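PDB 4RK7: glucose-resistance amylase regulator from Weissella paramesenteroides ATCC 33313, which probably acts as a LacI-family transcriptional repressor that binds regulatory DNA, and here holds a linked glucose and fructose in its sugar-binding cleft. Local coordinates for residues 130-135 / 191-196; 144-149 / 163-168; 170-175 / 197-202. All coordinates share one frame; numbering follows the deposited sequence.

Interaction 1: residues 130-135 / 191-196. With FRU (beta-D-fructofuranose), chain C.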
# COMPACT_ATOMS: atom_id res chain seq x y z
N ALA A 130 -23.68 10.94 -7.01
CA ALA A 130 -22.55 10.91 -7.93
C ALA A 130 -21.77 9.60 -7.78
O ALA A 130 -21.64 9.06 -6.67
CB ALA A 130 -21.63 12.08 -7.67
N LEU A 131 -21.28 9.08 -8.91
CA LEU A 131 -20.22 8.07 -8.92
C LEU A 131 -18.90 8.79 -9.21
O LEU A 131 -18.77 9.51 -10.21
CB LEU A 131 -20.47 6.98 -9.94
CG LEU A 131 -19.43 5.84 -9.98
CD1 LEU A 131 -19.58 4.91 -8.76
CD2 LEU A 131 -19.57 5.01 -11.25
N VAL A 132 -17.93 8.61 -8.32
CA VAL A 132 -16.65 9.30 -8.40
C VAL A 132 -15.53 8.29 -8.37
O VAL A 132 -15.46 7.44 -7.49
CB VAL A 132 -16.42 10.31 -7.26
CG1 VAL A 132 -15.09 11.02 -7.46
CG2 VAL A 132 -17.54 11.34 -7.20
N GLY A 133 -14.63 8.39 -9.34
CA GLY A 133 -13.52 7.50 -9.47
C GLY A 133 -13.29 7.07 -10.90
O GLY A 133 -13.15 7.90 -11.80
N ASP A 134 -13.24 5.77 -11.12
CA ASP A 134 -13.09 5.23 -12.47
C ASP A 134 -14.46 5.16 -13.14
O ASP A 134 -15.20 4.20 -12.95
CB ASP A 134 -12.45 3.84 -12.39
CG ASP A 134 -12.12 3.26 -13.75
OD1 ASP A 134 -12.40 3.90 -14.78
OD2 ASP A 134 -11.59 2.14 -13.78
N THR A 135 -14.81 6.20 -13.92
CA THR A 135 -16.15 6.30 -14.52
C THR A 135 -16.11 6.45 -16.04
O THR A 135 -17.16 6.62 -16.66
CB THR A 135 -16.97 7.48 -14.00
OG1 THR A 135 -16.44 8.72 -14.48
CG2 THR A 135 -17.04 7.50 -12.49
N THR A 191 -26.08 14.94 -3.14
CA THR A 191 -25.97 14.88 -1.68
C THR A 191 -25.09 13.72 -1.20
O THR A 191 -24.72 13.68 -0.02
CB THR A 191 -27.37 14.72 -1.03
OG1 THR A 191 -28.00 13.53 -1.52
CG2 THR A 191 -28.21 15.96 -1.32
N ALA A 192 -24.77 12.80 -2.11
CA ALA A 192 -24.00 11.59 -1.82
C ALA A 192 -23.12 11.23 -2.99
O ALA A 192 -23.47 11.45 -4.16
CB ALA A 192 -24.92 10.42 -1.52
N ALA A 193 -21.96 10.68 -2.67
CA ALA A 193 -21.02 10.20 -3.65
C ALA A 193 -20.65 8.76 -3.34
O ALA A 193 -20.35 8.42 -2.19
CB ALA A 193 -19.77 11.06 -3.66
N ILE A 194 -20.67 7.93 -4.38
CA ILE A 194 -20.16 6.58 -4.31
C ILE A 194 -18.75 6.63 -4.89
O ILE A 194 -18.56 6.94 -6.06
CB ILE A 194 -21.04 5.60 -5.10
CG1 ILE A 194 -22.47 5.61 -4.58
CG2 ILE A 194 -20.44 4.21 -5.01
CD1 ILE A 194 -23.45 4.80 -5.39
N ALA A 195 -17.76 6.33 -4.06
CA ALA A 195 -16.37 6.39 -4.48
C ALA A 195 -15.92 5.01 -4.95
O ALA A 195 -16.10 4.03 -4.21
CB ALA A 195 -15.52 6.84 -3.29
N THR A 196 -15.33 4.91 -6.13
CA THR A 196 -15.00 3.58 -6.69
C THR A 196 -13.83 2.87 -6.01
O THR A 196 -13.59 1.70 -6.27
CB THR A 196 -14.73 3.63 -8.21
OG1 THR A 196 -13.56 4.42 -8.48
CG2 THR A 196 -15.90 4.20 -8.93
C1 FRU C . -8.88 -1.65 -11.67
C2 FRU C . -10.35 -2.10 -11.59
C3 FRU C . -10.79 -3.15 -12.60
C4 FRU C . -12.31 -2.97 -12.56
C5 FRU C . -12.48 -1.46 -12.36
C6 FRU C . -13.62 -1.09 -11.42
O1 FRU C . -8.64 -1.10 -12.97
O2 FRU C . -10.74 -2.58 -10.29
O3 FRU C . -10.33 -4.45 -12.21
O4 FRU C . -13.01 -3.41 -13.74
O5 FRU C . -11.20 -1.00 -11.87
O6 FRU C . -13.82 0.33 -11.37
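T196, just past the end of strand 192-195, meets residues 131-134 with both of its branches. Its OG1 takes the position between the backbone N and the carbonyl carbon (chi1 65°). That turn hands the oxygen to the loop and leaves CG2 for the strand. D134 N donates to T196 OG1 at 3.0 Å, and the same oxygen is hydrogen-bonded to H170. It also lies 3.2 Å from CA of G133, which has no side chain to hold it off. T196 CG2 packs on L131 CD1 at 3.8 Å, and the two side chains cross at about a right angle. L131 CD1 also reaches I194 CG2 at 3.9 Å, so one methyl of the leucine serves both residues. On the other face of the sheet V132 CG2 touches A193 CB at 4.2 Å, a light contact between small groups.

The backbones pair in parallel register, A130 with A193, L131 with I194 and V132 with A195. The ladder starts with A130 N to A192 O (2.9 Å) and ends with T196 N to V132 O (2.9 Å). Beyond it the loop carries D134 to the fructose, with D134 OD2 3.7 Å from FRU O5.

Strands 129-132 and 192-195 are neighbours in the sheet of the periplasmic-binding-protein-like domain, and strand 163-166 flanks 129-132 on its other side. Helices 110-123 and 144-155 pack on the face of L131 and I194. Helix 198-210 packs on the face of V132, A193 and A195.

Interaction 2: residues 144-149 / 163-168. With FRU (beta-D-fructofuranose), chain C; GLC (alpha-D-glucopyranose), chain B.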
# COMPACT_ATOMS: atom_id res chain seq x y z
N THR A 144 -17.47 -0.98 -16.10
CA THR A 144 -18.29 -1.82 -15.23
C THR A 144 -19.07 -1.02 -14.21
O THR A 144 -20.29 -1.13 -14.12
CB THR A 144 -17.38 -2.84 -14.54
OG1 THR A 144 -16.69 -3.60 -15.54
CG2 THR A 144 -18.19 -3.77 -13.61
N ARG A 145 -18.36 -0.20 -13.43
CA ARG A 145 -19.03 0.54 -12.35
C ARG A 145 -19.97 1.65 -12.79
O ARG A 145 -21.05 1.81 -12.23
CB ARG A 145 -18.00 1.01 -11.33
CG ARG A 145 -17.41 -0.22 -10.66
CD ARG A 145 -16.54 0.05 -9.43
NE ARG A 145 -16.17 -1.26 -8.90
CZ ARG A 145 -15.16 -1.53 -8.06
NH1 ARG A 145 -14.39 -0.56 -7.56
NH2 ARG A 145 -14.93 -2.79 -7.74
N ARG A 146 -19.59 2.39 -13.81
CA ARG A 146 -20.45 3.41 -14.42
C ARG A 146 -21.77 2.79 -14.88
O ARG A 146 -22.87 3.30 -14.58
CB ARG A 146 -19.71 3.99 -15.62
CG ARG A 146 -20.42 5.08 -16.37
CD ARG A 146 -19.83 5.21 -17.77
NE ARG A 146 -20.57 6.21 -18.54
CZ ARG A 146 -20.17 7.45 -18.80
NH1 ARG A 146 -18.97 7.91 -18.41
NH2 ARG A 146 -20.96 8.23 -19.52
N THR A 147 -21.66 1.69 -15.60
CA THR A 147 -22.84 1.04 -16.15
C THR A 147 -23.73 0.47 -15.06
O THR A 147 -24.94 0.67 -15.08
CB THR A 147 -22.42 0.01 -17.20
OG1 THR A 147 -21.88 0.73 -18.33
CG2 THR A 147 -23.57 -0.86 -17.62
N ASN A 148 -23.13 -0.21 -14.07
CA ASN A 148 -23.91 -0.73 -12.95
C ASN A 148 -24.60 0.33 -12.11
O ASN A 148 -25.74 0.14 -11.67
CB ASN A 148 -23.04 -1.63 -12.09
CG ASN A 148 -22.77 -2.96 -12.74
OD1 ASN A 148 -23.52 -3.43 -13.60
ND2 ASN A 148 -21.70 -3.57 -12.34
N PHE A 149 -23.92 1.46 -11.90
CA PHE A 149 -24.48 2.60 -11.17
C PHE A 149 -25.69 3.13 -11.89
O PHE A 149 -26.73 3.34 -11.30
CB PHE A 149 -23.42 3.69 -11.06
CG PHE A 149 -23.91 4.95 -10.42
CD1 PHE A 149 -24.49 4.93 -9.15
CD2 PHE A 149 -23.80 6.15 -11.07
CE1 PHE A 149 -24.96 6.09 -8.56
CE2 PHE A 149 -24.24 7.33 -10.49
CZ PHE A 149 -24.84 7.30 -9.24
N ILE A 163 -28.35 11.53 -11.73
CA ILE A 163 -27.14 10.71 -11.91
C ILE A 163 -25.98 11.60 -12.29
O ILE A 163 -26.04 12.31 -13.29
CB ILE A 163 -27.35 9.64 -13.01
CG1 ILE A 163 -28.44 8.66 -12.56
CG2 ILE A 163 -26.05 8.93 -13.33
CD1 ILE A 163 -28.89 7.70 -13.65
N PHE A 164 -24.92 11.57 -11.47
CA PHE A 164 -23.72 12.38 -11.72
C PHE A 164 -22.48 11.49 -11.75
O PHE A 164 -22.40 10.50 -11.04
CB PHE A 164 -23.59 13.47 -10.65
CG PHE A 164 -24.77 14.37 -10.58
CD1 PHE A 164 -25.93 13.97 -9.90
CD2 PHE A 164 -24.76 15.61 -11.23
CE1 PHE A 164 -27.04 14.81 -9.85
CE2 PHE A 164 -25.86 16.44 -11.18
CZ PHE A 164 -27.00 16.04 -10.49
N LEU A 165 -21.53 11.84 -12.61
CA LEU A 165 -20.33 11.05 -12.84
C LEU A 165 -19.09 11.93 -12.80
O LEU A 165 -19.12 13.06 -13.25
CB LEU A 165 -20.38 10.38 -14.21
CG LEU A 165 -21.53 9.43 -14.50
CD1 LEU A 165 -21.48 9.07 -15.98
CD2 LEU A 165 -21.49 8.17 -13.64
N TYR A 166 -17.99 11.42 -12.28
CA TYR A 166 -16.72 12.13 -12.42
C TYR A 166 -15.54 11.22 -12.28
O TYR A 166 -15.51 10.45 -11.33
CB TYR A 166 -16.57 13.22 -11.36
CG TYR A 166 -15.28 13.99 -11.50
CD1 TYR A 166 -14.10 13.53 -10.93
CD2 TYR A 166 -15.22 15.17 -12.27
CE1 TYR A 166 -12.90 14.21 -11.08
CE2 TYR A 166 -14.03 15.87 -12.42
CZ TYR A 166 -12.87 15.39 -11.82
OH TYR A 166 -11.68 16.06 -11.94
N GLY A 167 -14.57 11.36 -13.18
CA GLY A 167 -13.26 10.76 -12.99
C GLY A 167 -12.85 9.63 -13.90
O GLY A 167 -13.67 8.92 -14.49
N ASN A 168 -11.53 9.47 -14.01
CA ASN A 168 -10.90 8.47 -14.84
C ASN A 168 -10.11 7.40 -14.13
O ASN A 168 -9.54 6.53 -14.79
CB ASN A 168 -9.94 9.16 -15.81
CG ASN A 168 -10.65 10.10 -16.74
OD1 ASN A 168 -11.70 9.75 -17.27
ND2 ASN A 168 -10.11 11.30 -16.91
C1 FRU C . -8.88 -1.65 -11.67
C2 FRU C . -10.35 -2.10 -11.59
C3 FRU C . -10.79 -3.15 -12.60
C4 FRU C . -12.31 -2.97 -12.56
C5 FRU C . -12.48 -1.46 -12.36
C6 FRU C . -13.62 -1.09 -11.42
O1 FRU C . -8.64 -1.10 -12.97
O2 FRU C . -10.74 -2.58 -10.29
O3 FRU C . -10.33 -4.45 -12.21
O4 FRU C . -13.01 -3.41 -13.74
O5 FRU C . -11.20 -1.00 -11.87
O6 FRU C . -13.82 0.33 -11.37
C1 GLC B . -9.76 -3.02 -9.35
C2 GLC B . -10.38 -4.24 -8.68
C3 GLC B . -11.62 -3.84 -7.92
C4 GLC B . -11.27 -2.71 -6.94
C5 GLC B . -10.68 -1.52 -7.69
C6 GLC B . -10.25 -0.36 -6.75
O2 GLC B . -10.72 -5.20 -9.69
O3 GLC B . -12.20 -4.97 -7.23
O4 GLC B . -12.45 -2.29 -6.27
O5 GLC B . -9.55 -1.95 -8.41
O6 GLC B . -9.30 -0.83 -5.80
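L165 lays a methyl group on the flat of a charged group. Its CD1 sits over the centre of the R146 guanidinium, 3.5 Å from CZ, and the two side chains cross at about a right angle. R146 gets there with CG anti to the backbone N (chi1 -178°) and an extended chain from CG to NE. Its NH1 is hydrogen-bonded to T135 O, which ties that end of the arginine to the loop after strand 129-132. The other methyl of the leucine, L165 CD2, meets the edge of the F149 ring at CD2, 4.0 Å away. F149 CE2 then touches I163 CG2 at 3.7 Å.

Helix 144-149 runs nearly antiparallel to strand 163-166, as expected inside the beta-alpha-beta unit 129-132, 144-155, 163-166. One residue earlier in the helix, R145 serves the sugar instead. R145 NH1 and NH2 each donate a bent bond to GLC O4 at 2.9 Å (144° and 143°), with the oxygen in the guanidinium plane. FRU C6 lies over one face of the same group, offset toward its rim. A salt bridge from R145 NE to E110 steadies the arginine.

No hydrogen bond joins the two segments. The contact is apolar, and even R146 takes part through its face. Helix and strand are thus held by packing, and the directional polar chemistry goes to T135, E110 and the glucose.

Interaction 3: residues 170-175 / 197-202. With FRU (beta-D-fructofuranose), chain C; GLC (alpha-D-glucopyranose), chain B.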
# COMPACT_ATOMS: atom_id res chain seq x y z
N HIS A 170 -8.94 5.56 -9.88
CA HIS A 170 -9.29 5.31 -8.48
C HIS A 170 -8.42 6.11 -7.49
O HIS A 170 -8.29 5.70 -6.34
CB HIS A 170 -9.08 3.81 -8.17
CG HIS A 170 -9.99 2.89 -8.92
ND1 HIS A 170 -11.36 2.88 -8.76
CD2 HIS A 170 -9.71 1.88 -9.80
CE1 HIS A 170 -11.89 1.95 -9.53
NE2 HIS A 170 -10.91 1.33 -10.16
N SER A 171 -7.85 7.23 -7.92
CA SER A 171 -6.86 7.92 -7.09
C SER A 171 -7.47 8.90 -6.10
O SER A 171 -8.58 9.39 -6.29
CB SER A 171 -5.85 8.67 -7.99
OG SER A 171 -6.39 9.84 -8.56
N TYR A 172 -6.70 9.20 -5.06
CA TYR A 172 -7.00 10.27 -4.15
C TYR A 172 -7.29 11.58 -4.89
O TYR A 172 -8.21 12.30 -4.54
CB TYR A 172 -5.81 10.46 -3.21
CG TYR A 172 -5.89 11.66 -2.30
CD1 TYR A 172 -6.53 11.58 -1.08
CD2 TYR A 172 -5.31 12.86 -2.66
CE1 TYR A 172 -6.59 12.67 -0.23
CE2 TYR A 172 -5.36 13.96 -1.83
CZ TYR A 172 -5.99 13.87 -0.61
OH TYR A 172 -6.03 14.96 0.21
N GLU A 173 -6.44 11.91 -5.86
CA GLU A 173 -6.55 13.16 -6.58
C GLU A 173 -7.88 13.26 -7.32
O GLU A 173 -8.49 14.34 -7.38
CB GLU A 173 -5.38 13.31 -7.57
CG GLU A 173 -4.02 13.58 -6.93
CD GLU A 173 -3.33 12.35 -6.28
OE1 GLU A 173 -3.77 11.18 -6.48
OE2 GLU A 173 -2.33 12.58 -5.56
N THR A 174 -8.36 12.15 -7.88
CA THR A 174 -9.66 12.13 -8.55
C THR A 174 -10.79 12.44 -7.56
O THR A 174 -11.72 13.18 -7.86
CB THR A 174 -9.87 10.80 -9.27
OG1 THR A 174 -8.95 10.72 -10.37
CG2 THR A 174 -11.35 10.61 -9.75
N GLY A 175 -10.71 11.90 -6.36
CA GLY A 175 -11.72 12.24 -5.37
C GLY A 175 -11.68 13.72 -5.00
O GLY A 175 -12.72 14.36 -4.85
N ALA A 197 -13.09 3.58 -5.17
CA ALA A 197 -12.05 2.99 -4.31
C ALA A 197 -11.93 3.81 -3.03
O ALA A 197 -12.38 4.97 -2.98
CB ALA A 197 -10.73 2.95 -5.04
N ASP A 198 -11.37 3.22 -1.98
CA ASP A 198 -11.27 3.88 -0.68
C ASP A 198 -10.55 5.26 -0.75
O ASP A 198 -10.98 6.24 -0.13
CB ASP A 198 -10.54 3.00 0.32
CG ASP A 198 -11.22 1.64 0.53
OD1 ASP A 198 -12.48 1.53 0.42
OD2 ASP A 198 -10.45 0.71 0.85
N MSE A 199 -9.45 5.33 -1.50
CA MSE A 199 -8.64 6.56 -1.58
C MSE A 199 -9.45 7.67 -2.23
O MSE A 199 -9.28 8.83 -1.89
CB MSE A 199 -7.33 6.35 -2.36
CG MSE A 199 -6.24 5.83 -1.46
SE MSE A 199 -5.75 7.29 -0.24
CE MSE A 199 -4.27 6.23 0.52
N VAL A 200 -10.35 7.33 -3.15
CA VAL A 200 -11.23 8.34 -3.74
C VAL A 200 -12.07 8.95 -2.62
O VAL A 200 -12.24 10.17 -2.54
CB VAL A 200 -12.13 7.74 -4.85
CG1 VAL A 200 -13.11 8.77 -5.38
CG2 VAL A 200 -11.28 7.17 -5.97
N GLY A 201 -12.60 8.12 -1.74
CA GLY A 201 -13.33 8.62 -0.59
C GLY A 201 -12.51 9.51 0.33
O GLY A 201 -13.01 10.54 0.83
N GLN A 202 -11.25 9.16 0.54
CA GLN A 202 -10.36 9.98 1.35
C GLN A 202 -10.12 11.35 0.68
O GLN A 202 -10.03 12.38 1.38
CB GLN A 202 -9.06 9.25 1.56
CG GLN A 202 -8.07 10.01 2.39
CD GLN A 202 -8.49 10.15 3.83
OE1 GLN A 202 -8.30 9.22 4.62
NE2 GLN A 202 -9.04 11.31 4.20
C1 FRU C . -8.88 -1.65 -11.67
C2 FRU C . -10.35 -2.10 -11.59
C3 FRU C . -10.79 -3.15 -12.60
C4 FRU C . -12.31 -2.97 -12.56
C5 FRU C . -12.48 -1.46 -12.36
C6 FRU C . -13.62 -1.09 -11.42
O1 FRU C . -8.64 -1.10 -12.97
O2 FRU C . -10.74 -2.58 -10.29
O3 FRU C . -10.33 -4.45 -12.21
O4 FRU C . -13.01 -3.41 -13.74
O5 FRU C . -11.20 -1.00 -11.87
O6 FRU C . -13.82 0.33 -11.37
C1 GLC B . -9.76 -3.02 -9.35
C2 GLC B . -10.38 -4.24 -8.68
C3 GLC B . -11.62 -3.84 -7.92
C4 GLC B . -11.27 -2.71 -6.94
C5 GLC B . -10.68 -1.52 -7.69
C6 GLC B . -10.25 -0.36 -6.75
O2 GLC B . -10.72 -5.20 -9.69
O3 GLC B . -12.20 -4.97 -7.23
O4 GLC B . -12.45 -2.29 -6.27
O5 GLC B . -9.55 -1.95 -8.41
O6 GLC B . -9.30 -0.83 -5.80
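The sugar-binding cleft of this periplasmic-binding-protein-like fold is lined here by H170 and A197, which lie just before two neighbouring helices. H170 CB touches A197 CB at 3.6 Å. H170 NE2 donates an almost straight bond (174°) to the ring oxygen FRU O5, 2.9 Å away. GLC C6 stands over the centre of one face of the imidazole, so the ring meets one sugar with its edge and the other with its face. The ND1 side is tied to T196 OG1, so both ring nitrogens are held and the ring's rotation is set. A197 CB also reaches GLC C6, at 3.8 Å.

Past the cleft the two helices pack closely. V200 is the wedge. With CG1 anti to the backbone N (chi1 175°), that branch faces G175, and CG2 is left to press against the H170 carbonyl, 3.4 Å from H170 O. S171 is the N-cap of helix 172-182: S171 OG accepts from T174 N at 3.1 Å and is also hydrogen-bonded to D169. The Y172 ring lies obliquely beside the backbone of Q202, with Y172 CE1 3.8 Å from Q202 O, and its hydroxyl goes on to N206. Selenomethionine M199 bends at chi2 and lays its SE 4.3 Å from Y172 CB.

This side of the contact reaches the dimer partner. I232 of the second subunit packs on Y172 and Q202, and Q228 of the second subunit packs on M199. Where the helices come nearest, G175 has no side chain, and its CA makes a CA-H...O contact of 3.5 Å with V200 O.

Interactions 1 and 3 are buried; interaction 2 lies nearer the surface, on the outermost strand of this chain's sheet. Interaction 1 is strand on strand and relies on backbone hydrogen bonds. The other two have none across their segments and depend on packing. Interactions 1 and 2 share the sheet, as strands 129-132 and 163-166 are neighbours in it; T135 OG1 also bonds to G167 O. Interactions 1 and 3 interlock along the chain: strand 192-195 leads through T196 and A197 into helix 198-210. Each contact sends a residue to the fructose, D134, R145 and H170. The glucose is touched from all three, by T196, R145, and H170 with A197. Interaction 3 alone reaches the second subunit.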